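Soluble epoxide hydrolase (Bacillus megaterium, PDB 4INZ) belongs to the alpha/beta hydrolase fold superfamily of enzymes, with a central mixed beta sheet flanked by helices. Local coordinates at residues M41-G46 / H52-Q57; P48-I53 / M205-N210; K193-A198 / P286-P291; S275-A280 / P291-N296. The protein carries 1 engineered substitution. All coordinates share one frame; numbering follows the deposited sequence.

Contact 1 (M41-G46 / H52-Q57)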
loop_
_atom_site.group_PDB
_atom_site.type_symbol
_atom_site.label_atom_id
_atom_site.label_comp_id
_atom_site.label_asym_id
_atom_site.label_seq_id
_atom_site.Cartn_x
_atom_site.Cartn_y
_atom_site.Cartn_z
ATOM N N MET A 41 11.966 3.881 9.043
ATOM C CA MET A 41 11.136 2.829 8.478
ATOM C C MET A 41 9.795 3.475 8.139
ATOM O O MET A 41 9.014 3.827 9.029
ATOM C CB MET A 41 10.962 1.671 9.464
ATOM C CG MET A 41 10.209 0.476 8.880
ATOM S SD MET A 41 10.096 -0.893 10.045
ATOM C CE MET A 41 11.787 -1.516 9.985
ATOM N N LEU A 42 9.554 3.662 6.847
ATOM C CA LEU A 42 8.379 4.381 6.364
ATOM C C LEU A 42 7.356 3.398 5.807
ATOM O O LEU A 42 7.677 2.607 4.919
ATOM C CB LEU A 42 8.804 5.370 5.280
ATOM C CG LEU A 42 7.714 6.187 4.591
ATOM C CD1 LEU A 42 6.995 7.075 5.603
ATOM C CD2 LEU A 42 8.325 7.037 3.472
ATOM N N PHE A 43 6.136 3.450 6.340
ATOM C CA PHE A 43 5.066 2.510 5.985
ATOM C C PHE A 43 4.019 3.200 5.118
ATOM O O PHE A 43 3.536 4.289 5.469
ATOM C CB PHE A 43 4.339 2.006 7.242
ATOM C CG PHE A 43 5.207 1.265 8.218
ATOM C CD1 PHE A 43 5.974 1.956 9.153
ATOM C CD2 PHE A 43 5.209 -0.126 8.243
ATOM C CE1 PHE A 43 6.758 1.275 10.070
ATOM C CE2 PHE A 43 5.993 -0.825 9.159
ATOM C CZ PHE A 43 6.764 -0.125 10.080
ATOM N N LEU A 44 3.645 2.554 4.016
ATOM C CA LEU A 44 2.628 3.068 3.102
ATOM C C LEU A 44 1.470 2.087 2.971
ATOM O O LEU A 44 1.637 0.976 2.438
ATOM C CB LEU A 44 3.226 3.284 1.708
ATOM C CG LEU A 44 4.504 4.114 1.593
ATOM C CD1 LEU A 44 4.858 4.291 0.127
ATOM C CD2 LEU A 44 4.341 5.470 2.275
ATOM N N HIS A 45 0.301 2.510 3.442
ATOM C CA HIS A 45 -0.921 1.725 3.362
ATOM C C HIS A 45 -1.534 1.808 1.975
ATOM O O HIS A 45 -1.008 2.484 1.080
ATOM C CB HIS A 45 -1.941 2.274 4.359
ATOM C CG HIS A 45 -2.463 3.624 3.973
ATOM N ND1 HIS A 45 -3.535 3.790 3.122
ATOM C CD2 HIS A 45 -2.030 4.869 4.283
ATOM C CE1 HIS A 45 -3.750 5.081 2.938
ATOM N NE2 HIS A 45 -2.850 5.757 3.630
ATOM N N GLY A 46 -2.656 1.110 1.803
ATOM C CA GLY A 46 -3.422 1.170 0.571
ATOM C C GLY A 46 -4.907 1.357 0.854
ATOM O O GLY A 46 -5.286 1.890 1.890
ATOM N N HIS A 52 -3.117 3.579 10.496
ATOM C CA HIS A 52 -3.420 2.698 11.627
ATOM C C HIS A 52 -3.215 1.213 11.297
ATOM O O HIS A 52 -3.019 0.399 12.199
ATOM C CB HIS A 52 -4.862 2.945 12.093
ATOM C CG HIS A 52 -5.236 2.243 13.361
ATOM N ND1 HIS A 52 -4.711 2.587 14.589
ATOM C CD2 HIS A 52 -6.117 1.241 13.597
ATOM C CE1 HIS A 52 -5.240 1.815 15.525
ATOM N NE2 HIS A 52 -6.099 0.991 14.951
ATOM N N ILE A 53 -3.258 0.847 10.018
ATOM C CA ILE A 53 -3.127 -0.573 9.682
ATOM C C ILE A 53 -1.765 -1.119 10.128
ATOM O O ILE A 53 -1.600 -2.326 10.335
ATOM C CB ILE A 53 -3.376 -0.869 8.182
ATOM C CG1 ILE A 53 -3.558 -2.376 7.963
ATOM C CG2 ILE A 53 -2.231 -0.321 7.307
ATOM C CD1 ILE A 53 -4.134 -2.709 6.609
ATOM N N TRP A 54 -0.804 -0.216 10.308
ATOM C CA TRP A 54 0.565 -0.601 10.640
ATOM C C TRP A 54 0.854 -0.617 12.138
ATOM O O TRP A 54 2.004 -0.803 12.555
ATOM C CB TRP A 54 1.548 0.349 9.958
ATOM C CG TRP A 54 1.452 0.343 8.477
ATOM C CD1 TRP A 54 0.981 1.351 7.674
ATOM C CD2 TRP A 54 1.839 -0.721 7.605
ATOM N NE1 TRP A 54 1.063 0.977 6.351
ATOM C CE2 TRP A 54 1.587 -0.288 6.283
ATOM C CE3 TRP A 54 2.385 -1.992 7.813
ATOM C CZ2 TRP A 54 1.855 -1.091 5.171
ATOM C CZ3 TRP A 54 2.660 -2.788 6.703
ATOM C CH2 TRP A 54 2.394 -2.331 5.398
ATOM N N ARG A 55 -0.186 -0.430 12.944
ATOM C CA ARG A 55 -0.019 -0.265 14.390
ATOM C C ARG A 55 0.895 -1.306 15.058
ATOM O O ARG A 55 1.677 -0.968 15.955
ATOM C CB ARG A 55 -1.391 -0.248 15.075
ATOM C CG ARG A 55 -2.207 -1.525 14.871
ATOM C CD ARG A 55 -3.695 -1.258 15.108
ATOM N NE ARG A 55 -4.504 -2.461 14.945
ATOM C CZ ARG A 55 -4.899 -2.935 13.769
ATOM N NH1 ARG A 55 -4.557 -2.302 12.648
ATOM N NH2 ARG A 55 -5.632 -4.044 13.712
ATOM N N HIS A 56 0.789 -2.568 14.646
ATOM C CA HIS A 56 1.570 -3.621 15.292
ATOM C C HIS A 56 3.049 -3.560 14.926
ATOM O O HIS A 56 3.912 -3.954 15.720
ATOM C CB HIS A 56 1.006 -5.001 14.963
ATOM C CG HIS A 56 -0.403 -5.201 15.427
ATOM N ND1 HIS A 56 -0.748 -5.239 16.761
ATOM C CD2 HIS A 56 -1.552 -5.379 14.734
ATOM C CE1 HIS A 56 -2.053 -5.427 16.870
ATOM N NE2 HIS A 56 -2.563 -5.526 15.655
ATOM N N GLN A 57 3.341 -3.079 13.722
ATOM C CA GLN A 57 4.731 -2.901 13.309
ATOM C C GLN A 57 5.314 -1.629 13.909
ATOM O O GLN A 57 6.488 -1.584 14.257
ATOM C CB GLN A 57 4.863 -2.889 11.779
ATOM C CG GLN A 57 4.646 -4.259 11.131
ATOM C CD GLN A 57 3.200 -4.698 11.209
ATOM O OE1 GLN A 57 2.285 -3.934 10.872
ATOM N NE2 GLN A 57 2.979 -5.932 11.652
#

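Contact 2 (P48-I53 / M205-N210)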
loop_
_atom_site.group_PDB
_atom_site.type_symbol
_atom_site.label_atom_id
_atom_site.label_comp_id
_atom_site.label_asym_id
_atom_site.label_seq_id
_atom_site.Cartn_x
_atom_site.Cartn_y
_atom_site.Cartn_z
ATOM N N PRO A 48 -8.883 0.347 1.591
ATOM C CA PRO A 48 -9.293 1.664 2.073
ATOM C C PRO A 48 -8.801 1.881 3.492
ATOM O O PRO A 48 -9.559 2.355 4.343
ATOM C CB PRO A 48 -10.810 1.527 2.110
ATOM C CG PRO A 48 -10.997 0.118 2.607
ATOM C CD PRO A 48 -9.827 -0.691 2.047
ATOM N N ASP A 49 -7.547 1.534 3.747
ATOM C CA ASP A 49 -6.992 1.646 5.088
ATOM C C ASP A 49 -6.350 3.012 5.297
ATOM O O ASP A 49 -6.731 3.987 4.660
ATOM C CB ASP A 49 -5.976 0.527 5.314
ATOM C CG ASP A 49 -6.532 -0.829 4.929
ATOM O OD1 ASP A 49 -7.480 -1.285 5.597
ATOM O OD2 ASP A 49 -6.041 -1.426 3.947
ATOM N N PHE A 50 -5.386 3.066 6.205
ATOM C CA PHE A 50 -4.661 4.292 6.512
ATOM C C PHE A 50 -3.536 3.929 7.465
ATOM O O PHE A 50 -3.267 2.754 7.670
ATOM C CB PHE A 50 -5.590 5.380 7.092
ATOM C CG PHE A 50 -6.204 5.042 8.435
ATOM C CD1 PHE A 50 -7.056 3.953 8.585
ATOM C CD2 PHE A 50 -5.975 5.860 9.534
ATOM C CE1 PHE A 50 -7.641 3.663 9.817
ATOM C CE2 PHE A 50 -6.559 5.586 10.777
ATOM C CZ PHE A 50 -7.395 4.487 10.916
ATOM N N SER A 51 -2.873 4.927 8.041
ATOM C CA SER A 51 -1.686 4.664 8.851
ATOM C C SER A 51 -1.907 3.619 9.948
ATOM O O SER A 51 -0.993 2.857 10.287
ATOM C CB SER A 51 -1.161 5.972 9.450
ATOM O OG SER A 51 -2.207 6.657 10.128
ATOM N N HIS A 52 -3.117 3.579 10.496
ATOM C CA HIS A 52 -3.420 2.698 11.627
ATOM C C HIS A 52 -3.215 1.213 11.297
ATOM O O HIS A 52 -3.019 0.399 12.199
ATOM C CB HIS A 52 -4.862 2.945 12.093
ATOM C CG HIS A 52 -5.236 2.243 13.361
ATOM N ND1 HIS A 52 -4.711 2.587 14.589
ATOM C CD2 HIS A 52 -6.117 1.241 13.597
ATOM C CE1 HIS A 52 -5.240 1.815 15.525
ATOM N NE2 HIS A 52 -6.099 0.991 14.951
ATOM N N ILE A 53 -3.258 0.847 10.018
ATOM C CA ILE A 53 -3.127 -0.573 9.682
ATOM C C ILE A 53 -1.765 -1.119 10.128
ATOM O O ILE A 53 -1.600 -2.326 10.335
ATOM C CB ILE A 53 -3.376 -0.869 8.182
ATOM C CG1 ILE A 53 -3.558 -2.376 7.963
ATOM C CG2 ILE A 53 -2.231 -0.321 7.307
ATOM C CD1 ILE A 53 -4.134 -2.709 6.609
ATOM N N MET A 205 -13.531 4.057 11.359
ATOM C CA MET A 205 -14.696 4.889 11.083
ATOM C C MET A 205 -14.303 6.363 11.067
ATOM O O MET A 205 -14.723 7.114 10.185
ATOM C CB MET A 205 -15.812 4.658 12.107
ATOM C CG MET A 205 -16.405 3.250 12.089
ATOM S SD MET A 205 -17.020 2.738 10.468
ATOM C CE MET A 205 -18.262 3.990 10.159
ATOM N N ASN A 206 -13.513 6.780 12.054
ATOM C CA ASN A 206 -12.987 8.140 12.060
ATOM C C ASN A 206 -12.216 8.462 10.782
ATOM O O ASN A 206 -12.336 9.567 10.232
ATOM C CB ASN A 206 -12.062 8.367 13.257
ATOM C CG ASN A 206 -12.809 8.490 14.562
ATOM O OD1 ASN A 206 -14.027 8.702 14.589
ATOM N ND2 ASN A 206 -12.072 8.371 15.667
ATOM N N SER A 207 -11.408 7.510 10.318
ATOM C CA SER A 207 -10.581 7.746 9.143
ATOM C C SER A 207 -11.441 8.015 7.915
ATOM O O SER A 207 -11.094 8.844 7.080
ATOM C CB SER A 207 -9.614 6.583 8.876
ATOM O OG SER A 207 -10.244 5.515 8.182
ATOM N N TRP A 208 -12.569 7.318 7.816
ATOM C CA TRP A 208 -13.462 7.488 6.671
ATOM C C TRP A 208 -14.257 8.793 6.757
ATOM O O TRP A 208 -14.506 9.451 5.737
ATOM C CB TRP A 208 -14.372 6.269 6.525
ATOM C CG TRP A 208 -13.576 5.035 6.182
ATOM C CD1 TRP A 208 -12.392 4.991 5.497
ATOM C CD2 TRP A 208 -13.885 3.687 6.536
ATOM N NE1 TRP A 208 -11.955 3.689 5.388
ATOM C CE2 TRP A 208 -12.853 2.871 6.024
ATOM C CE3 TRP A 208 -14.943 3.085 7.229
ATOM C CZ2 TRP A 208 -12.846 1.484 6.185
ATOM C CZ3 TRP A 208 -14.933 1.702 7.389
ATOM C CH2 TRP A 208 -13.889 0.921 6.869
ATOM N N GLU A 209 -14.638 9.168 7.973
ATOM C CA GLU A 209 -15.322 10.440 8.208
ATOM C C GLU A 209 -14.403 11.602 7.872
ATOM O O GLU A 209 -14.841 12.614 7.325
ATOM C CB GLU A 209 -15.749 10.556 9.673
ATOM C CG GLU A 209 -16.771 9.520 10.106
ATOM C CD GLU A 209 -18.209 10.019 10.061
ATOM O OE1 GLU A 209 -18.458 11.184 9.677
ATOM O OE2 GLU A 209 -19.100 9.226 10.422
ATOM N N ASN A 210 -13.126 11.461 8.220
ATOM C CA ASN A 210 -12.142 12.527 8.012
ATOM C C ASN A 210 -11.573 12.562 6.594
ATOM O O ASN A 210 -11.232 13.628 6.070
ATOM C CB ASN A 210 -11.000 12.391 9.032
ATOM C CG ASN A 210 -11.447 12.714 10.448
ATOM O OD1 ASN A 210 -12.279 13.596 10.649
ATOM N ND2 ASN A 210 -10.894 12.005 11.434
HETATM O O HOH W 1 -9.046 5.406 5.623
#

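Contact 3 (K193-A198 / P286-P291)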
loop_
_atom_site.group_PDB
_atom_site.type_symbol
_atom_site.label_atom_id
_atom_site.label_comp_id
_atom_site.label_asym_id
_atom_site.label_seq_id
_atom_site.Cartn_x
_atom_site.Cartn_y
_atom_site.Cartn_z
ATOM N N LYS A 193 -13.149 -12.147 12.437
ATOM C CA LYS A 193 -11.945 -12.965 12.574
ATOM C C LYS A 193 -11.128 -12.591 13.806
ATOM O O LYS A 193 -10.219 -13.320 14.202
ATOM C CB LYS A 193 -11.075 -12.893 11.313
ATOM C CG LYS A 193 -11.681 -13.577 10.090
ATOM C CD LYS A 193 -10.628 -13.807 9.013
ATOM C CE LYS A 193 -11.235 -14.336 7.722
ATOM N NZ LYS A 193 -12.048 -13.300 7.013
ATOM N N GLY A 194 -11.441 -11.443 14.396
ATOM C CA GLY A 194 -10.845 -11.046 15.654
ATOM C C GLY A 194 -9.582 -10.211 15.591
ATOM O O GLY A 194 -8.914 -10.041 16.611
ATOM N N TYR A 195 -9.235 -9.683 14.419
ATOM C CA TYR A 195 -8.026 -8.863 14.334
ATOM C C TYR A 195 -8.295 -7.352 14.371
ATOM O O TYR A 195 -7.356 -6.554 14.341
ATOM C CB TYR A 195 -7.130 -9.253 13.140
ATOM C CG TYR A 195 -7.774 -9.156 11.779
ATOM C CD1 TYR A 195 -8.310 -10.280 11.164
ATOM C CD2 TYR A 195 -7.822 -7.949 11.095
ATOM C CE1 TYR A 195 -8.892 -10.205 9.911
ATOM C CE2 TYR A 195 -8.403 -7.862 9.838
ATOM C CZ TYR A 195 -8.935 -8.999 9.250
ATOM O OH TYR A 195 -9.525 -8.931 8.007
ATOM N N LEU A 196 -9.571 -6.977 14.435
ATOM C CA LEU A 196 -9.966 -5.595 14.730
ATOM C C LEU A 196 -10.704 -5.518 16.060
ATOM O O LEU A 196 -11.742 -6.174 16.244
ATOM C CB LEU A 196 -10.877 -5.030 13.636
ATOM C CG LEU A 196 -10.280 -4.905 12.236
ATOM C CD1 LEU A 196 -11.339 -4.394 11.276
ATOM C CD2 LEU A 196 -9.067 -3.971 12.255
ATOM N N THR A 197 -10.170 -4.726 16.987
ATOM C CA THR A 197 -10.853 -4.463 18.258
ATOM C C THR A 197 -11.885 -3.362 18.050
ATOM O O THR A 197 -11.902 -2.715 17.006
ATOM C CB THR A 197 -9.889 -3.945 19.331
ATOM O OG1 THR A 197 -9.419 -2.644 18.947
ATOM C CG2 THR A 197 -8.704 -4.888 19.506
ATOM N N ALA A 198 -12.730 -3.139 19.055
ATOM C CA ALA A 198 -13.718 -2.070 18.991
ATOM C C ALA A 198 -13.033 -0.728 18.747
ATOM O O ALA A 198 -13.514 0.095 17.973
ATOM C CB ALA A 198 -14.539 -2.019 20.282
ATOM N N PRO A 286 -1.771 -9.211 5.808
ATOM C CA PRO A 286 -1.062 -10.000 6.820
ATOM C C PRO A 286 -0.569 -9.148 7.982
ATOM O O PRO A 286 -0.512 -9.634 9.103
ATOM C CB PRO A 286 0.144 -10.548 6.054
ATOM C CG PRO A 286 -0.297 -10.583 4.620
ATOM C CD PRO A 286 -1.191 -9.370 4.464
ATOM N N GLN A 287 -0.208 -7.899 7.718
ATOM C CA GLN A 287 0.449 -7.106 8.745
ATOM C C GLN A 287 -0.388 -6.956 10.017
ATOM O O GLN A 287 0.175 -6.900 11.113
ATOM C CB GLN A 287 0.936 -5.751 8.202
ATOM C CG GLN A 287 -0.152 -4.748 7.829
ATOM C CD GLN A 287 -0.615 -4.884 6.392
ATOM O OE1 GLN A 287 -0.759 -5.995 5.878
ATOM N NE2 GLN A 287 -0.843 -3.745 5.727
ATOM N N HIS A 288 -1.716 -6.884 9.891
ATOM C CA HIS A 288 -2.551 -6.862 11.099
ATOM C C HIS A 288 -3.413 -8.104 11.321
ATOM O O HIS A 288 -3.997 -8.257 12.390
ATOM C CB HIS A 288 -3.338 -5.543 11.303
ATOM C CG HIS A 288 -4.463 -5.319 10.339
ATOM N ND1 HIS A 288 -5.394 -4.315 10.520
ATOM C CD2 HIS A 288 -4.797 -5.936 9.181
ATOM C CE1 HIS A 288 -6.254 -4.327 9.519
ATOM N NE2 HIS A 288 -5.914 -5.302 8.691
ATOM N N GLU A 289 -3.453 -9.005 10.339
ATOM C CA GLU A 289 -4.096 -10.307 10.534
ATOM C C GLU A 289 -3.238 -11.258 11.366
ATOM O O GLU A 289 -3.753 -11.974 12.239
ATOM C CB GLU A 289 -4.401 -10.971 9.191
ATOM C CG GLU A 289 -5.446 -10.259 8.369
ATOM C CD GLU A 289 -5.720 -10.957 7.049
ATOM O OE1 GLU A 289 -5.828 -12.210 7.048
ATOM O OE2 GLU A 289 -5.831 -10.248 6.017
ATOM N N LYS A 290 -1.934 -11.271 11.084
ATOM C CA LYS A 290 -0.984 -12.172 11.738
ATOM C C LYS A 290 0.277 -11.395 12.114
ATOM O O LYS A 290 1.364 -11.657 11.590
ATOM C CB LYS A 290 -0.608 -13.319 10.794
ATOM C CG LYS A 290 -1.778 -14.204 10.383
ATOM C CD LYS A 290 -2.363 -14.960 11.567
ATOM C CE LYS A 290 -3.430 -15.962 11.110
ATOM N NZ LYS A 290 -3.879 -16.909 12.189
ATOM N N PRO A 291 0.140 -10.430 13.023
ATOM C CA PRO A 291 1.257 -9.507 13.264
ATOM C C PRO A 291 2.510 -10.184 13.819
ATOM O O PRO A 291 3.621 -9.769 13.480
ATOM C CB PRO A 291 0.676 -8.514 14.281
ATOM C CG PRO A 291 -0.450 -9.256 14.934
ATOM C CD PRO A 291 -1.039 -10.098 13.839
HETATM O O HOH W 2 -4.665 -7.105 14.707
HETATM O O HOH W 3 -7.606 -8.290 5.472
#

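Contact 4 (S275-A280 / P291-N296)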
loop_
_atom_site.group_PDB
_atom_site.type_symbol
_atom_site.label_atom_id
_atom_site.label_comp_id
_atom_site.label_asym_id
_atom_site.label_seq_id
_atom_site.Cartn_x
_atom_site.Cartn_y
_atom_site.Cartn_z
ATOM N N SER A 275 13.396 -12.226 -1.072
ATOM C CA SER A 275 12.937 -13.336 -0.247
ATOM C C SER A 275 11.426 -13.259 -0.178
ATOM O O SER A 275 10.863 -12.164 -0.132
ATOM C CB SER A 275 13.518 -13.261 1.164
ATOM O OG SER A 275 14.931 -13.222 1.119
ATOM N N VAL A 276 10.773 -14.411 -0.177
ATOM C CA VAL A 276 9.315 -14.460 -0.160
ATOM C C VAL A 276 8.830 -15.329 0.990
ATOM O O VAL A 276 9.297 -16.455 1.162
ATOM C CB VAL A 276 8.756 -15.053 -1.466
ATOM C CG1 VAL A 276 7.239 -15.109 -1.409
ATOM C CG2 VAL A 276 9.216 -14.240 -2.676
ATOM N N HIS A 277 7.899 -14.795 1.780
ATOM C CA HIS A 277 7.254 -15.555 2.851
ATOM C C HIS A 277 5.761 -15.537 2.600
ATOM O O HIS A 277 5.162 -14.465 2.508
ATOM C CB HIS A 277 7.527 -14.921 4.213
ATOM C CG HIS A 277 7.073 -15.756 5.364
ATOM N ND1 HIS A 277 5.795 -15.688 5.886
ATOM C CD2 HIS A 277 7.727 -16.686 6.096
ATOM C CE1 HIS A 277 5.689 -16.534 6.895
ATOM N NE2 HIS A 277 6.847 -17.155 7.039
ATOM N N ARG A 278 5.157 -16.716 2.493
ATOM C CA ARG A 278 3.729 -16.814 2.212
ATOM C C ARG A 278 2.972 -17.334 3.426
ATOM O O ARG A 278 3.330 -18.366 3.982
ATOM C CB ARG A 278 3.491 -17.761 1.038
ATOM C CG ARG A 278 4.068 -17.294 -0.282
ATOM C CD ARG A 278 3.893 -18.406 -1.309
ATOM N NE ARG A 278 3.875 -17.917 -2.679
ATOM C CZ ARG A 278 2.932 -18.229 -3.564
ATOM N NH1 ARG A 278 2.986 -17.737 -4.795
ATOM N NH2 ARG A 278 1.932 -19.036 -3.214
ATOM N N LEU A 279 1.923 -16.623 3.828
ATOM C CA LEU A 279 1.109 -17.048 4.959
ATOM C C LEU A 279 -0.123 -17.783 4.460
ATOM O O LEU A 279 -0.943 -17.213 3.747
ATOM C CB LEU A 279 0.678 -15.843 5.800
ATOM C CG LEU A 279 1.790 -15.029 6.454
ATOM C CD1 LEU A 279 2.366 -14.003 5.494
ATOM C CD2 LEU A 279 1.247 -14.338 7.691
ATOM N N ALA A 280 -0.253 -19.050 4.837
ATOM C CA ALA A 280 -1.399 -19.842 4.417
ATOM C C ALA A 280 -2.703 -19.353 5.047
ATOM O O ALA A 280 -3.771 -19.470 4.447
ATOM C CB ALA A 280 -1.175 -21.323 4.732
ATOM N N PRO A 291 0.140 -10.430 13.023
ATOM C CA PRO A 291 1.257 -9.507 13.264
ATOM C C PRO A 291 2.510 -10.184 13.819
ATOM O O PRO A 291 3.621 -9.769 13.480
ATOM C CB PRO A 291 0.676 -8.514 14.281
ATOM C CG PRO A 291 -0.450 -9.256 14.934
ATOM C CD PRO A 291 -1.039 -10.098 13.839
ATOM N N GLN A 292 2.354 -11.197 14.664
ATOM C CA GLN A 292 3.536 -11.818 15.252
ATOM C C GLN A 292 4.356 -12.553 14.193
ATOM O O GLN A 292 5.579 -12.396 14.116
ATOM C CB GLN A 292 3.169 -12.771 16.390
ATOM C CG GLN A 292 4.398 -13.411 17.010
ATOM C CD GLN A 292 4.101 -14.162 18.302
ATOM O OE1 GLN A 292 3.101 -13.903 18.977
ATOM N NE2 GLN A 292 4.976 -15.096 18.649
ATOM N N GLU A 293 3.684 -13.365 13.379
ATOM C CA GLU A 293 4.365 -14.068 12.289
ATOM C C GLU A 293 5.058 -13.072 11.349
ATOM O O GLU A 293 6.217 -13.254 10.952
ATOM C CB GLU A 293 3.378 -14.928 11.496
ATOM C CG GLU A 293 4.057 -15.706 10.389
ATOM C CD GLU A 293 3.139 -16.672 9.678
ATOM O OE1 GLU A 293 1.977 -16.827 10.113
ATOM O OE2 GLU A 293 3.586 -17.287 8.683
ATOM N N VAL A 294 4.330 -12.027 10.979
ATOM C CA VAL A 294 4.867 -10.993 10.099
ATOM C C VAL A 294 6.083 -10.302 10.716
ATOM O O VAL A 294 7.128 -10.132 10.063
ATOM C CB VAL A 294 3.787 -9.940 9.777
ATOM C CG1 VAL A 294 4.417 -8.678 9.198
ATOM C CG2 VAL A 294 2.742 -10.526 8.818
ATOM N N ASN A 295 5.955 -9.907 11.977
ATOM C CA ASN A 295 7.036 -9.182 12.640
ATOM C C ASN A 295 8.311 -10.008 12.705
ATOM O O ASN A 295 9.414 -9.484 12.531
ATOM C CB ASN A 295 6.610 -8.712 14.033
ATOM C CG ASN A 295 5.638 -7.542 13.973
ATOM O OD1 ASN A 295 5.444 -6.940 12.910
ATOM N ND2 ASN A 295 5.036 -7.203 15.117
ATOM N N ASN A 296 8.165 -11.306 12.933
ATOM C CA ASN A 296 9.343 -12.159 13.027
ATOM C C ASN A 296 10.044 -12.316 11.680
ATOM O O ASN A 296 11.270 -12.410 11.620
ATOM C CB ASN A 296 8.997 -13.515 13.640
ATOM C CG ASN A 296 8.802 -13.432 15.142
ATOM O OD1 ASN A 296 9.280 -12.496 15.785
ATOM N ND2 ASN A 296 8.092 -14.404 15.707
#

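Contact 1 (M41-G46 / H52-Q57)
F43 and W54 make the dense part of this contact. The CB of F43 stands 3.4 Å above the centroid of the five-membered ring of W54 and only 7° off its normal, a well-centred CH-pi contact. Beyond CB the phenyl turns aside: the two ring planes are inclined at 42°, neither stacked nor edge-to-face, and F43 CD2 comes within 3.4 Å of W54 CE3. The other face of the indole is occupied by I53 CG2, so the ring is clamped between strand and 3-10 turn. Its edge is filled by backbone, with L44 O lying 3.4 Å from W54 CZ2. H45 N also lies near the indole plane, but it and W54 NE1 are both donors and form no bond. Chi1 of -61° places W54 CG anti to its carbonyl carbon, which swings the indole towards the strand. Q57 reaches F43 mainly with CB, 3.5 Å from CE2. At the loop end packing thins to H45 CB against I53 CG2 at 3.9 Å, while the partly exposed H52, R55 and H56 take no part, R55 NH1 bonding H52 O. Strand 40-44 thereby packs on the start of helix 55-61, the first half of the beta-alpha-beta unit completed by strand 66-70.

Contact 2 (P48-I53 / M205-N210)
F50 and S207 mark the closest backbone approach, their CA atoms 7.3 Å apart, and P48 and W208 the next at 8.5 Å. One partner is the last part of helix 198-210; the other is irregular, entering through a cis peptide before P48 and tightening into a 3-10 turn at S51-I53. Between them the W208 indole donates from NE1 to P48 O at 2.9 Å, with an N-H...O angle of 163°. The acceptor lies in the ring plane and the donor in the carbonyl plane, so both groups are aligned. The loop follows strand 40-44 of the hydrolase core and probably ends the family's HGXP motif at P48, whereas the helix belongs to the helical cap inserted between strands 131-137 and 248-253; the contact thus ties cap to core. Further along, S207 CB sits centrally over one face of the F50 ring, 3.4 Å from its centroid and 3° off the normal, in a CH-pi contact. H52 CB covers the opposite face. S207 OG, set between backbone N and carbonyl carbon (chi1 82°), also lies over this ring, 3.6 Å from F50 CD1, and bonds to Y204 O. A water donates to S207 OG at 2.8 Å and to D49 O at 2.9 Å, bridging the segments.

Contact 3 (K193-A198 / P286-P291)
Y195 meets H288 and E289 where the helical cap of the alpha/beta hydrolase fold touches the core: K193-A198 links cap helices 169-193 and 198-210, and P286-P291 carries the short helix that precedes the C-terminal one. Followed outward, Y195 touches backbone first, CB 3.4 Å and CG 3.9 Å from H288 O; chi1 of 59°, which holds CG between backbone N and carbonyl carbon, turns the ring towards the H288 imidazole and E289. Along one flank of the ring, CE2 approaches H288 NE2 to 3.8 Å; the two rings are oblique, with planes at 53°, and the tyrosine lies over a face of the imidazole. E289 takes a face of the phenol, its CG 3.8 Å from CE1, CZ and the ring centroid alike and 13° off the normal, a CH-pi contact. The side chains run alongside. L196 CD2 packs 3.9 Å from H288 CE1, and R55 bonds to H288 ND1 from the core. The E289 carboxylate is fixed by backbone donors, S283 N to OE1 and A285 N to OE2. One water donates to both Y195 O and H288 O. At the tip, Y195 OH is 3.2 Å from another water, which donates to E289 OE2 at 2.7 Å.

Contact 4 (S275-A280 / P291-N296)
L279 and E293 approach from opposite directions, and their conformations decide what meets. E293 is stretched out: chi1 of -178° sets CG anti to the backbone N, and the chain stays extended beyond CG, carrying the carboxylate from the helix to the strand. There it lies against aliphatic carbon, with OE1 3.5 Å from L279 CD2 and OE2 3.6 Å from L279 CG. L279 itself has CG anti to its carbonyl carbon, and chi1 of -62° and chi2 of 84° together carry CD2 between the glutamate and V294, whose CG2 it faces at 4.2 Å. H277, two residues back on the same side of the strand, also points to the helix; its ring edge turns towards E293, the carboxylate plane standing nearly perpendicular to the imidazole. The modelled approach of those two groups is too close to be trusted, so their exact spacing is doubtful. Deeper in, L279 and V294 both rest on I251 of the neighbouring strand and on P286. The segment axes run 10.5 Å apart and almost antiparallel, R278 facing the other way. This is the packing of a helical layer on a beta sheet: the C-terminal helix 291-303 of the alpha/beta hydrolase fold lies against the edge strand 274-279, one of the two outermost.

Contacts 1 and 2 continue one another along the chain, sharing H52 and I53, with H45 CG 3.4 Å from F50 CA. Contact 1 meets contact 3 through Q57 NE2, which bonds Q287 O at 3.0 Å. The same Q57 NE2 bonds N295 OD1 at 2.9 Å, joining contacts 1 and 4. Contacts 3 and 4 share P291 and touch where P286 O is 3.4 Å from V294 CG2. Contacts 2 and 4 remain apart, with centres about 24 Å distant. Contacts 2 and 3 both bind cap to core; contacts 1 and 4 pack helices on the central sheet.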